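Local atomic coordinates of glycerol Dehydrogenase (Unidentified, PDB entry 5XN8), a protein that probably catalyses the NAD-dependent oxidation of glycerol to dihydroxyacetone, as a metal-dependent member of the iron-containing alcohol dehydrogenase family. Residues A[205-208]-A[209-213]; A[27-30]-A[31-34]; A[329-332]-A[333-336]; A[70-73]-A[74-78]; A[355-358]-A[359-362]. All coordinates share one frame; numbering follows the deposited sequence.

Interaction 1. Residues A[205-208]-A[209-213]; sequences LCYD and TLLAE
Thr209 turns back on Leu205, one turn earlier in helix 197-223, a long helix of the all-helical half of the chain. Its OG1 donates to Leu205 O at 2.6 Å, and its own backbone N donates to the same oxygen at 2.9 Å. The hydroxyl comes from above the carbonyl plane and the amide from the opposite face, so two donors grip one carbonyl oxygen. The hydroxyl can reach it because OG1 stands beside the backbone N (chi1 -58°). Leu205 CG lies 3.8 Å from Thr209 OG1.

Leu210 N bonds to Cys206 O, and the Leu210 side chain is buried against Met169, Ala172 and Leu173 of helix 162-185, which also carries Asp171, a ligand of the zinc ion. Leu211 N continues the helical pattern with a bond to Tyr207 O. Its CD1 makes a CH-pi contact over one face of the Tyr207 ring, 4.2 Å from the centroid and nearest to Tyr207 CZ. That ring also packs on Phe177, edge to face. Ala212 N bonds to Asp208 O at 3.0 Å, and Ala212 CB lies 3.3 Å from the same oxygen. Glu213 OE1 bonds to Asn287 of a neighbouring subunit, while Glu213 N donates to Thr209 O at 2.7 Å.

Interaction 2. Residues A[27-30]-A[31-34]; sequences NLAE and SFFV
Ser31 OG is bonded to the backbone N of Arg86, and the Ser31 carbonyl oxygen lies 3.7 Å from Ala29 CB across the contact. The bond ties the start of strand 31-36 to the residue just before strand 87-92.

The apolar part of the contact is built on the Phe32 ring. Ala29 points its CB toward the strand and packs it 3.9 Å from Phe32 CE2, and it is almost as close to CZ. Ala29 O also comes near the ring, 3.8 Å from Phe32 CE2, in an oblique approach. Leu28 arrives at the ring edge, near its plane, with CB 4.2 Å from Phe32 CZ. It is this CB, and not the branched end of Leu28, that comes nearest to the ring.

These residues form the entry to strand 31-36 of the six-stranded parallel sheet in the nucleotide-binding half of this dehydrogenase family. The loop 27-30 turns the chain from helix 22-25 into that strand. Phe32 sets its CG beside its backbone N (chi1 -83°), and its far edge, CE2 and CZ, comes close to Leu28 and Ala29. Phe32 also packs on Leu59 of strand 58-63 and Val89 of strand 87-92, the two strands that flank its own, while its backbone bonds with Ser58 and that of Phe33 with Gly87 and Val89.

Interaction 3. Residues A[329-332]-A[333-336]; sequences TCAE and GETI
Ile336 lays its CD1 against Thr329 CG2 at 3.6 Å, and the two side chains cross at about a right angle. Between them the chain makes a type II beta turn, from Ala331 to Glu334, just after helix 318-329. The turn reverses the chain. Glu334 N donates to Ala331 O at 3.1 Å, with an N-H...O angle of 157°, and this bond closes the turn.

Gly333 holds the third position of the turn, with phi 99°. Its backbone angles are those of a residue without a side chain; a CB would clash with Glu332 O. Ile336 also brings CG2 to 3.6 Å from Thr329 O, and the same methyl lies 4.4 Å from Cys330 SG. With CG1 anti to the backbone N (chi1 -160°), the long branch goes to Thr329 and CG2 goes to the carbonyl and the sulfur. Val348 of helix 345-363 packs on Thr329, Cys330 and Ile336 together.

Thr329 OG1 is turned back to Val325 O within its helix. The turn lies near the metal site: the Glu334 side chain is about 7 Å from that of His254, a ligand of the zinc ion, and its OE1 has a weak bond to Asn258 ND2. Glu334 CB lies 3.2 Å from Thr329 O, and Glu334 CG 3.5 Å from Ala331 O.

Interaction 4. Residues A[70-73]-A[74-78]; sequences HVEI and RRLIA
Glu72 holds CG anti to its backbone N (chi1 -174°) and then bends at chi2, while Arg75 starts the same way and bends only at chi3 (67°). The two side chains therefore run side by side and meet in a salt bridge. Arg75 NH2 donates to Glu72 OE2 at 2.8 Å, on the syn side of the carboxylate but 32° out of its plane. The acceptor lies in the guanidinium plane. A second, weak bond runs from Arg75 NE to Glu72 OE1 at 3.4 Å. The pair has further partners outside: Asn65 ND2 donates to Glu72 OE1, and Arg75 NH2 also bonds to Arg63 O.

His70 and Arg74 point the same way. Arg74 NH1 comes to the edge of the His70 ring, in its plane, 2.9 Å from His70 ND1. The far ring nitrogen, His70 NE2, bonds to Glu139 OE2, and the Arg74 side chain also makes a cation-pi contact with Tyr106.

Ile73 and Ile77 lie side by side, with Ile73 CG2 3.4 Å from Ile77 CD1. Ile73 packs on Thr99 and Ala102, and Leu76 on Ile103, all in helix 94-107. The backbone keeps its regular bonds, as from Ile77 N to Ile73 O at 2.9 Å. This is i to i+3 and i to i+4 pairing along an amphipathic helix, here helix 70-83, which packs on the parallel sheet of the nucleotide-binding half.

Interaction 5. Residues A[355-358]-A[359-362]; sequences ADLL and GQQW
Helix 345-363, the last helix of the chain, carries this contact along about two turns. Asp356 and Gln360 make its side-chain bond: Gln360 NE2 donates to Asp356 OD2 at 2.9 Å, with an N-H...O angle of 134°. The donor meets the carboxylate from above its plane, while the acceptor lies close to the amide plane. The two flat groups are turned 64° against each other. Asp356 reaches its partner with CG anti to its backbone N (chi1 175°). Its other oxygen, OD1, is bonded to Leu309 N, so both carboxylate oxygens are held. Leu357 CD2 flanks the same amide, 3.9 Å from Gln360 NE2.

The backbone is regular. Gly359 N bonds to Ala355 O at 2.9 Å, and Gln360 N to Asp356 O at 2.9 Å. Trp362 N reaches Leu358 O at 3.1 Å. The Trp362 indole leads away from this turn and makes a cation-pi contact with Arg365.

Gln361 NE2 bonds to Glu215 of a neighbouring subunit, and Leu357 and Leu358 pack on Gln222 and Leu219 of that subunit. Within the chain, Ala355 and Leu358 lie on Val284 of helix 271-285, and Trp362 lies on Glu294 and Leu297 of helix 290-303.

Overall arrangement
Interactions 2 and 4 belong to the nucleotide-binding half and touch each other: Phe33 CZ meets Leu76 O at 3.5 Å. Interactions 1, 3 and 5 lie in the helical half, with nearest atoms about 11 Å apart for 1 and 5. Interaction 2 is a surface contact, yet its strand is an inner one of the sheet, with Phe32 to Val34 buried; the other four are partly buried. Interactions 1, 4 and 5 are stretches within single helices, but a hydroxyl-carbonyl bond marks interaction 1, a salt bridge interaction 4 and an amide-carboxylate bond interaction 5. Interaction 3 is a turn near the metal site. Interactions 1, 2 and 5 also reach neighbouring subunits.

Interaction 1. Residues A[205-208]-A[209-213]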
loop_
_atom_site.group_PDB
_atom_site.type_symbol
_atom_site.label_atom_id
_atom_site.label_comp_id
_atom_site.label_asym_id
_atom_site.label_seq_id
_atom_site.Cartn_x
_atom_site.Cartn_y
_atom_site.Cartn_z
ATOM N N LEU A 205 11.543 -16.956 12.575
ATOM C CA LEU A 205 12.136 -17.422 11.327
ATOM C C LEU A 205 11.774 -18.875 11.039
ATOM O O LEU A 205 11.530 -19.244 9.892
ATOM C CB LEU A 205 13.658 -17.262 11.361
ATOM C CG LEU A 205 14.391 -17.618 10.065
ATOM C CD1 LEU A 205 14.028 -16.650 8.948
ATOM C CD2 LEU A 205 15.886 -17.646 10.308
ATOM N N CYS A 206 11.766 -19.704 12.071
ATOM C CA CYS A 206 11.294 -21.091 11.953
ATOM C C CYS A 206 9.934 -21.156 11.254
ATOM O O CYS A 206 9.769 -21.863 10.248
ATOM C CB CYS A 206 11.197 -21.718 13.341
ATOM S SG CYS A 206 10.763 -23.447 13.355
ATOM N N TYR A 207 8.986 -20.375 11.773
ATOM C CA TYR A 207 7.614 -20.329 11.278
ATOM C C TYR A 207 7.515 -19.804 9.849
ATOM O O TYR A 207 6.827 -20.414 9.026
ATOM C CB TYR A 207 6.748 -19.481 12.234
ATOM C CG TYR A 207 5.311 -19.272 11.805
ATOM C CD1 TYR A 207 4.429 -20.347 11.688
ATOM C CD2 TYR A 207 4.833 -18.000 11.526
ATOM C CE1 TYR A 207 3.114 -20.156 11.303
ATOM C CE2 TYR A 207 3.522 -17.792 11.141
ATOM C CZ TYR A 207 2.665 -18.879 11.019
ATOM O OH TYR A 207 1.358 -18.693 10.618
ATOM N N ASP A 208 8.194 -18.694 9.545
ATOM C CA ASP A 208 8.176 -18.122 8.183
ATOM C C ASP A 208 8.841 -19.044 7.167
ATOM O O ASP A 208 8.451 -19.070 6.000
ATOM C CB ASP A 208 8.866 -16.745 8.128
ATOM C CG ASP A 208 8.142 -15.679 8.956
ATOM O OD1 ASP A 208 6.895 -15.733 9.104
ATOM O OD2 ASP A 208 8.837 -14.768 9.459
ATOM N N THR A 209 9.865 -19.766 7.606
ATOM C CA THR A 209 10.560 -20.744 6.766
ATOM C C THR A 209 9.653 -21.932 6.425
ATOM O O THR A 209 9.638 -22.377 5.285
ATOM C CB THR A 209 11.865 -21.235 7.430
ATOM O OG1 THR A 209 12.709 -20.116 7.693
ATOM C CG2 THR A 209 12.613 -22.209 6.538
ATOM N N LEU A 210 8.890 -22.430 7.391
ATOM C CA LEU A 210 7.913 -23.503 7.108
ATOM C C LEU A 210 6.918 -23.086 6.026
ATOM O O LEU A 210 6.689 -23.842 5.085
ATOM C CB LEU A 210 7.141 -23.917 8.351
ATOM C CG LEU A 210 7.881 -24.665 9.443
ATOM C CD1 LEU A 210 6.988 -24.857 10.656
ATOM C CD2 LEU A 210 8.383 -25.999 8.944
ATOM N N LEU A 211 6.364 -21.884 6.142
ATOM C CA LEU A 211 5.402 -21.373 5.162
ATOM C C LEU A 211 6.035 -21.149 3.788
ATOM O O LEU A 211 5.440 -21.480 2.762
ATOM C CB LEU A 211 4.747 -20.078 5.653
ATOM C CG LEU A 211 3.993 -20.130 6.997
ATOM C CD1 LEU A 211 3.403 -18.748 7.286
ATOM C CD2 LEU A 211 2.924 -21.235 7.045
ATOM N N ALA A 212 7.251 -20.615 3.770
ATOM C CA ALA A 212 7.951 -20.360 2.521
ATOM C C ALA A 212 8.456 -21.638 1.842
ATOM O O ALA A 212 8.306 -21.796 0.635
ATOM C CB ALA A 212 9.109 -19.403 2.765
ATOM N N GLU A 213 9.059 -22.532 2.626
ATOM C CA GLU A 213 9.830 -23.668 2.103
ATOM C C GLU A 213 9.215 -25.049 2.331
ATOM O O GLU A 213 9.670 -26.016 1.733
ATOM C CB GLU A 213 11.232 -23.672 2.740
ATOM C CG GLU A 213 11.988 -22.347 2.665
ATOM C CD GLU A 213 12.353 -21.905 1.257
ATOM O OE1 GLU A 213 12.426 -22.760 0.360
ATOM O OE2 GLU A 213 12.589 -20.687 1.059
#

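Interaction 2. Residues A[27-30]-A[31-34]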
loop_
_atom_site.group_PDB
_atom_site.type_symbol
_atom_site.label_atom_id
_atom_site.label_comp_id
_atom_site.label_asym_id
_atom_site.label_seq_id
_atom_site.Cartn_x
_atom_site.Cartn_y
_atom_site.Cartn_z
ATOM N N ASN A 27 39.373 -31.921 17.187
ATOM C CA ASN A 27 39.691 -30.931 18.229
ATOM C C ASN A 27 38.936 -31.132 19.550
ATOM O O ASN A 27 39.329 -30.559 20.568
ATOM C CB ASN A 27 39.429 -29.502 17.714
ATOM C CG ASN A 27 40.301 -29.134 16.525
ATOM O OD1 ASN A 27 39.799 -28.806 15.455
ATOM N ND2 ASN A 27 41.604 -29.191 16.708
ATOM N N LEU A 28 37.851 -31.909 19.541
ATOM C CA LEU A 28 37.092 -32.211 20.772
ATOM C C LEU A 28 37.718 -33.346 21.576
ATOM O O LEU A 28 37.769 -33.286 22.808
ATOM C CB LEU A 28 35.626 -32.558 20.471
ATOM C CG LEU A 28 34.672 -31.425 20.083
ATOM C CD1 LEU A 28 33.313 -32.001 19.746
ATOM C CD2 LEU A 28 34.559 -30.389 21.192
ATOM N N ALA A 29 38.175 -34.388 20.884
ATOM C CA ALA A 29 38.796 -35.540 21.528
ATOM C C ALA A 29 39.626 -36.347 20.543
ATOM O O ALA A 29 39.424 -36.265 19.327
ATOM C CB ALA A 29 37.732 -36.423 22.159
ATOM N N GLU A 30 40.560 -37.126 21.085
ATOM C CA GLU A 30 41.427 -38.010 20.292
ATOM C C GLU A 30 40.795 -39.382 20.024
ATOM O O GLU A 30 41.309 -40.144 19.189
ATOM C CB GLU A 30 42.794 -38.168 20.973
ATOM C CG GLU A 30 43.601 -36.879 20.961
ATOM C CD GLU A 30 44.509 -36.705 22.162
ATOM O OE1 GLU A 30 44.128 -37.068 23.303
ATOM O OE2 GLU A 30 45.609 -36.153 21.957
ATOM N N SER A 31 39.700 -39.702 20.718
ATOM C CA SER A 31 38.963 -40.943 20.465
ATOM C C SER A 31 37.486 -40.820 20.827
ATOM O O SER A 31 37.117 -40.036 21.703
ATOM C CB SER A 31 39.611 -42.120 21.215
ATOM O OG SER A 31 39.488 -41.970 22.615
ATOM N N PHE A 32 36.659 -41.619 20.157
ATOM C CA PHE A 32 35.206 -41.550 20.294
ATOM C C PHE A 32 34.533 -42.910 20.456
ATOM O O PHE A 32 34.881 -43.877 19.786
ATOM C CB PHE A 32 34.607 -40.813 19.089
ATOM C CG PHE A 32 34.642 -39.320 19.227
ATOM C CD1 PHE A 32 33.635 -38.653 19.907
ATOM C CD2 PHE A 32 35.704 -38.584 18.712
ATOM C CE1 PHE A 32 33.677 -37.269 20.054
ATOM C CE2 PHE A 32 35.750 -37.208 18.855
ATOM C CZ PHE A 32 34.736 -36.547 19.530
ATOM N N PHE A 33 33.555 -42.948 21.354
ATOM C CA PHE A 33 32.693 -44.091 21.583
ATOM C C PHE A 33 31.411 -43.876 20.768
ATOM O O PHE A 33 30.602 -43.015 21.099
ATOM C CB PHE A 33 32.392 -44.172 23.078
ATOM C CG PHE A 33 31.512 -45.316 23.475
ATOM C CD1 PHE A 33 32.037 -46.590 23.621
ATOM C CD2 PHE A 33 30.164 -45.110 23.753
ATOM C CE1 PHE A 33 31.232 -47.647 24.013
ATOM C CE2 PHE A 33 29.353 -46.159 24.150
ATOM C CZ PHE A 33 29.890 -47.431 24.278
ATOM N N VAL A 34 31.243 -44.647 19.701
ATOM C CA VAL A 34 30.159 -44.456 18.737
ATOM C C VAL A 34 29.019 -45.443 19.003
ATOM O O VAL A 34 29.269 -46.635 19.088
ATOM C CB VAL A 34 30.676 -44.659 17.291
ATOM C CG1 VAL A 34 29.654 -44.176 16.267
ATOM C CG2 VAL A 34 32.013 -43.964 17.093
#

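Interaction 3. Residues A[329-332]-A[333-336]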
loop_
_atom_site.group_PDB
_atom_site.type_symbol
_atom_site.label_atom_id
_atom_site.label_comp_id
_atom_site.label_asym_id
_atom_site.label_seq_id
_atom_site.Cartn_x
_atom_site.Cartn_y
_atom_site.Cartn_z
ATOM N N THR A 329 -3.341 -31.946 30.776
ATOM C CA THR A 329 -2.688 -30.760 30.210
ATOM C C THR A 329 -2.380 -29.702 31.271
ATOM O O THR A 329 -1.305 -29.108 31.251
ATOM C CB THR A 329 -3.562 -30.106 29.107
ATOM O OG1 THR A 329 -3.830 -31.052 28.073
ATOM C CG2 THR A 329 -2.869 -28.899 28.476
ATOM N N CYS A 330 -3.327 -29.466 32.178
ATOM C CA CYS A 330 -3.199 -28.413 33.206
ATOM C C CYS A 330 -2.565 -28.882 34.519
ATOM O O CYS A 330 -2.597 -28.156 35.511
ATOM C CB CYS A 330 -4.575 -27.793 33.470
ATOM S SG CYS A 330 -5.251 -26.993 32.003
ATOM N N ALA A 331 -1.980 -30.081 34.521
ATOM C CA ALA A 331 -1.291 -30.620 35.688
ATOM C C ALA A 331 -0.161 -29.702 36.151
ATOM O O ALA A 331 0.450 -29.005 35.349
ATOM C CB ALA A 331 -0.746 -32.008 35.378
ATOM N N GLU A 332 0.112 -29.724 37.450
ATOM C CA GLU A 332 1.165 -28.895 38.028
ATOM C C GLU A 332 2.522 -29.226 37.395
ATOM O O GLU A 332 2.898 -30.397 37.292
ATOM C CB GLU A 332 1.223 -29.081 39.543
ATOM C CG GLU A 332 2.067 -28.033 40.263
ATOM C CD GLU A 332 2.538 -28.482 41.633
ATOM O OE1 GLU A 332 2.974 -29.648 41.777
ATOM O OE2 GLU A 332 2.497 -27.657 42.569
ATOM N N GLY A 333 3.231 -28.187 36.958
ATOM C CA GLY A 333 4.521 -28.332 36.290
ATOM C C GLY A 333 4.455 -28.251 34.777
ATOM O O GLY A 333 5.495 -28.138 34.122
ATOM N N GLU A 334 3.250 -28.319 34.212
ATOM C CA GLU A 334 3.088 -28.290 32.758
ATOM C C GLU A 334 3.309 -26.896 32.204
ATOM O O GLU A 334 3.104 -25.896 32.896
ATOM C CB GLU A 334 1.715 -28.827 32.323
ATOM C CG GLU A 334 1.606 -30.352 32.371
ATOM C CD GLU A 334 2.313 -31.066 31.225
ATOM O OE1 GLU A 334 3.005 -30.399 30.416
ATOM O OE2 GLU A 334 2.178 -32.305 31.133
ATOM N N THR A 335 3.704 -26.858 30.934
ATOM C CA THR A 335 4.100 -25.625 30.269
ATOM C C THR A 335 2.931 -24.726 29.852
ATOM O O THR A 335 3.168 -23.597 29.435
ATOM C CB THR A 335 4.946 -25.931 29.017
ATOM O OG1 THR A 335 4.195 -26.772 28.125
ATOM C CG2 THR A 335 6.268 -26.600 29.404
ATOM N N ILE A 336 1.689 -25.186 29.969
ATOM C CA ILE A 336 0.529 -24.341 29.645
ATOM C C ILE A 336 0.359 -23.135 30.578
ATOM O O ILE A 336 -0.256 -22.135 30.201
ATOM C CB ILE A 336 -0.786 -25.156 29.617
ATOM C CG1 ILE A 336 -1.848 -24.407 28.817
ATOM C CG2 ILE A 336 -1.262 -25.503 31.025
ATOM C CD1 ILE A 336 -2.961 -25.289 28.316
#

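Interaction 4. Residues A[70-73]-A[74-78]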
loop_
_atom_site.group_PDB
_atom_site.type_symbol
_atom_site.label_atom_id
_atom_site.label_comp_id
_atom_site.label_asym_id
_atom_site.label_seq_id
_atom_site.Cartn_x
_atom_site.Cartn_y
_atom_site.Cartn_z
ATOM N N HIS A 70 17.897 -45.841 31.984
ATOM C CA HIS A 70 19.013 -45.787 32.934
ATOM C C HIS A 70 19.873 -47.049 32.872
ATOM O O HIS A 70 21.096 -46.963 32.932
ATOM C CB HIS A 70 18.506 -45.581 34.372
ATOM C CG HIS A 70 18.118 -44.167 34.679
ATOM N ND1 HIS A 70 19.046 -43.166 34.849
ATOM C CD2 HIS A 70 16.907 -43.588 34.858
ATOM C CE1 HIS A 70 18.426 -42.030 35.122
ATOM N NE2 HIS A 70 17.124 -42.257 35.118
ATOM N N VAL A 71 19.224 -48.210 32.730
ATOM C CA VAL A 71 19.920 -49.498 32.602
ATOM C C VAL A 71 20.815 -49.514 31.360
ATOM O O VAL A 71 21.970 -49.943 31.434
ATOM C CB VAL A 71 18.925 -50.691 32.546
ATOM C CG1 VAL A 71 19.631 -52.004 32.190
ATOM C CG2 VAL A 71 18.178 -50.827 33.870
ATOM N N GLU A 72 20.275 -49.054 30.231
ATOM C CA GLU A 72 21.014 -49.038 28.972
ATOM C C GLU A 72 22.202 -48.076 29.031
ATOM O O GLU A 72 23.285 -48.412 28.559
ATOM C CB GLU A 72 20.076 -48.677 27.805
ATOM C CG GLU A 72 20.690 -48.764 26.406
ATOM C CD GLU A 72 21.123 -50.166 25.999
ATOM O OE1 GLU A 72 20.711 -51.159 26.635
ATOM O OE2 GLU A 72 21.878 -50.284 25.014
ATOM N N ILE A 73 21.995 -46.900 29.621
ATOM C CA ILE A 73 23.068 -45.905 29.835
ATOM C C ILE A 73 24.222 -46.523 30.622
ATOM O O ILE A 73 25.373 -46.447 30.185
ATOM C CB ILE A 73 22.539 -44.635 30.568
ATOM C CG1 ILE A 73 21.601 -43.832 29.654
ATOM C CG2 ILE A 73 23.667 -43.729 31.052
ATOM C CD1 ILE A 73 20.629 -42.970 30.425
ATOM N N ARG A 74 23.899 -47.147 31.763
ATOM C CA ARG A 74 24.910 -47.758 32.636
ATOM C C ARG A 74 25.631 -48.938 31.980
ATOM O O ARG A 74 26.812 -49.152 32.255
ATOM C CB ARG A 74 24.294 -48.192 33.983
ATOM C CG ARG A 74 24.003 -47.084 35.003
ATOM C CD ARG A 74 23.732 -45.704 34.464
ATOM N NE ARG A 74 23.555 -44.746 35.565
ATOM C CZ ARG A 74 22.739 -43.693 35.566
ATOM N NH1 ARG A 74 21.964 -43.399 34.520
ATOM N NH2 ARG A 74 22.688 -42.920 36.653
ATOM N N ARG A 75 24.930 -49.685 31.123
ATOM C CA ARG A 75 25.545 -50.792 30.377
ATOM C C ARG A 75 26.597 -50.277 29.390
ATOM O O ARG A 75 27.690 -50.830 29.304
ATOM C CB ARG A 75 24.474 -51.613 29.637
ATOM C CG ARG A 75 24.963 -52.944 29.060
ATOM C CD ARG A 75 23.903 -53.610 28.185
ATOM N NE ARG A 75 23.637 -52.854 26.954
ATOM C CZ ARG A 75 24.402 -52.845 25.856
ATOM N NH1 ARG A 75 25.515 -53.578 25.775
ATOM N NH2 ARG A 75 24.038 -52.105 24.807
ATOM N N LEU A 76 26.256 -49.218 28.657
ATOM C CA LEU A 76 27.151 -48.628 27.647
ATOM C C LEU A 76 28.310 -47.846 28.271
ATOM O O LEU A 76 29.425 -47.869 27.738
ATOM C CB LEU A 76 26.371 -47.723 26.689
ATOM C CG LEU A 76 25.466 -48.411 25.659
ATOM C CD1 LEU A 76 24.542 -47.398 25.009
ATOM C CD2 LEU A 76 26.265 -49.188 24.618
ATOM N N ILE A 77 28.044 -47.152 29.378
ATOM C CA ILE A 77 29.104 -46.497 30.156
ATOM C C ILE A 77 30.184 -47.492 30.570
ATOM O O ILE A 77 31.371 -47.214 30.401
ATOM C CB ILE A 77 28.532 -45.750 31.392
ATOM C CG1 ILE A 77 27.843 -44.457 30.930
ATOM C CG2 ILE A 77 29.630 -45.397 32.395
ATOM C CD1 ILE A 77 26.914 -43.838 31.951
ATOM N N ALA A 78 29.765 -48.646 31.100
ATOM C CA ALA A 78 30.691 -49.706 31.514
ATOM C C ALA A 78 31.610 -50.155 30.380
ATOM O O ALA A 78 32.794 -50.380 30.607
ATOM C CB ALA A 78 29.925 -50.898 32.077
#

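Interaction 5. Residues A[355-358]-A[359-362]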
loop_
_atom_site.group_PDB
_atom_site.type_symbol
_atom_site.label_atom_id
_atom_site.label_comp_id
_atom_site.label_asym_id
_atom_site.label_seq_id
_atom_site.Cartn_x
_atom_site.Cartn_y
_atom_site.Cartn_z
ATOM N N ALA A 355 -11.282 -26.254 17.992
ATOM C CA ALA A 355 -10.227 -26.497 17.006
ATOM C C ALA A 355 -10.584 -27.647 16.072
ATOM O O ALA A 355 -10.421 -27.529 14.855
ATOM C CB ALA A 355 -8.907 -26.780 17.695
ATOM N N ASP A 356 -11.070 -28.748 16.651
ATOM C CA ASP A 356 -11.558 -29.904 15.879
ATOM C C ASP A 356 -12.623 -29.496 14.868
ATOM O O ASP A 356 -12.531 -29.840 13.691
ATOM C CB ASP A 356 -12.111 -30.970 16.837
ATOM C CG ASP A 356 -12.752 -32.139 16.124
ATOM O OD1 ASP A 356 -12.035 -32.848 15.389
ATOM O OD2 ASP A 356 -13.967 -32.356 16.313
ATOM N N LEU A 357 -13.626 -28.747 15.326
ATOM C CA LEU A 357 -14.676 -28.236 14.442
ATOM C C LEU A 357 -14.145 -27.267 13.388
ATOM O O LEU A 357 -14.666 -27.241 12.278
ATOM C CB LEU A 357 -15.820 -27.604 15.243
ATOM C CG LEU A 357 -16.648 -28.574 16.105
ATOM C CD1 LEU A 357 -17.775 -27.844 16.805
ATOM C CD2 LEU A 357 -17.229 -29.732 15.289
ATOM N N LEU A 358 -13.116 -26.485 13.708
ATOM C CA LEU A 358 -12.454 -25.638 12.690
ATOM C C LEU A 358 -11.761 -26.471 11.623
ATOM O O LEU A 358 -11.832 -26.140 10.432
ATOM C CB LEU A 358 -11.466 -24.650 13.322
ATOM C CG LEU A 358 -12.165 -23.514 14.064
ATOM C CD1 LEU A 358 -11.238 -22.857 15.081
ATOM C CD2 LEU A 358 -12.723 -22.463 13.109
ATOM N N GLY A 359 -11.099 -27.545 12.040
ATOM C CA GLY A 359 -10.451 -28.471 11.118
ATOM C C GLY A 359 -11.389 -29.312 10.263
ATOM O O GLY A 359 -11.062 -29.609 9.113
ATOM N N GLN A 360 -12.536 -29.714 10.816
ATOM C CA GLN A 360 -13.561 -30.429 10.033
ATOM C C GLN A 360 -14.082 -29.543 8.896
ATOM O O GLN A 360 -14.027 -29.918 7.734
ATOM C CB GLN A 360 -14.729 -30.896 10.919
ATOM C CG GLN A 360 -14.382 -32.045 11.849
ATOM C CD GLN A 360 -15.609 -32.619 12.569
ATOM O OE1 GLN A 360 -16.685 -32.817 11.984
ATOM N NE2 GLN A 360 -15.449 -32.892 13.853
ATOM N N GLN A 361 -14.564 -28.355 9.253
ATOM C CA GLN A 361 -15.064 -27.393 8.269
ATOM C C GLN A 361 -14.033 -27.101 7.157
ATOM O O GLN A 361 -14.381 -27.061 5.962
ATOM C CB GLN A 361 -15.451 -26.100 8.967
ATOM C CG GLN A 361 -16.339 -25.167 8.155
ATOM C CD GLN A 361 -16.341 -23.767 8.739
ATOM O OE1 GLN A 361 -15.542 -22.914 8.331
ATOM N NE2 GLN A 361 -17.196 -23.538 9.734
ATOM N N TRP A 362 -12.772 -26.942 7.559
ATOM C CA TRP A 362 -11.673 -26.675 6.638
ATOM C C TRP A 362 -11.432 -27.810 5.638
ATOM O O TRP A 362 -11.260 -27.581 4.440
ATOM C CB TRP A 362 -10.381 -26.395 7.426
ATOM C CG TRP A 362 -9.255 -26.008 6.548
ATOM C CD1 TRP A 362 -8.266 -26.818 6.089
ATOM C CD2 TRP A 362 -9.019 -24.714 5.978
ATOM N NE1 TRP A 362 -7.412 -26.111 5.281
ATOM C CE2 TRP A 362 -7.841 -24.811 5.200
ATOM C CE3 TRP A 362 -9.680 -23.473 6.055
ATOM C CZ2 TRP A 362 -7.310 -23.728 4.496
ATOM C CZ3 TRP A 362 -9.160 -22.395 5.344
ATOM C CH2 TRP A 362 -7.976 -22.532 4.578
#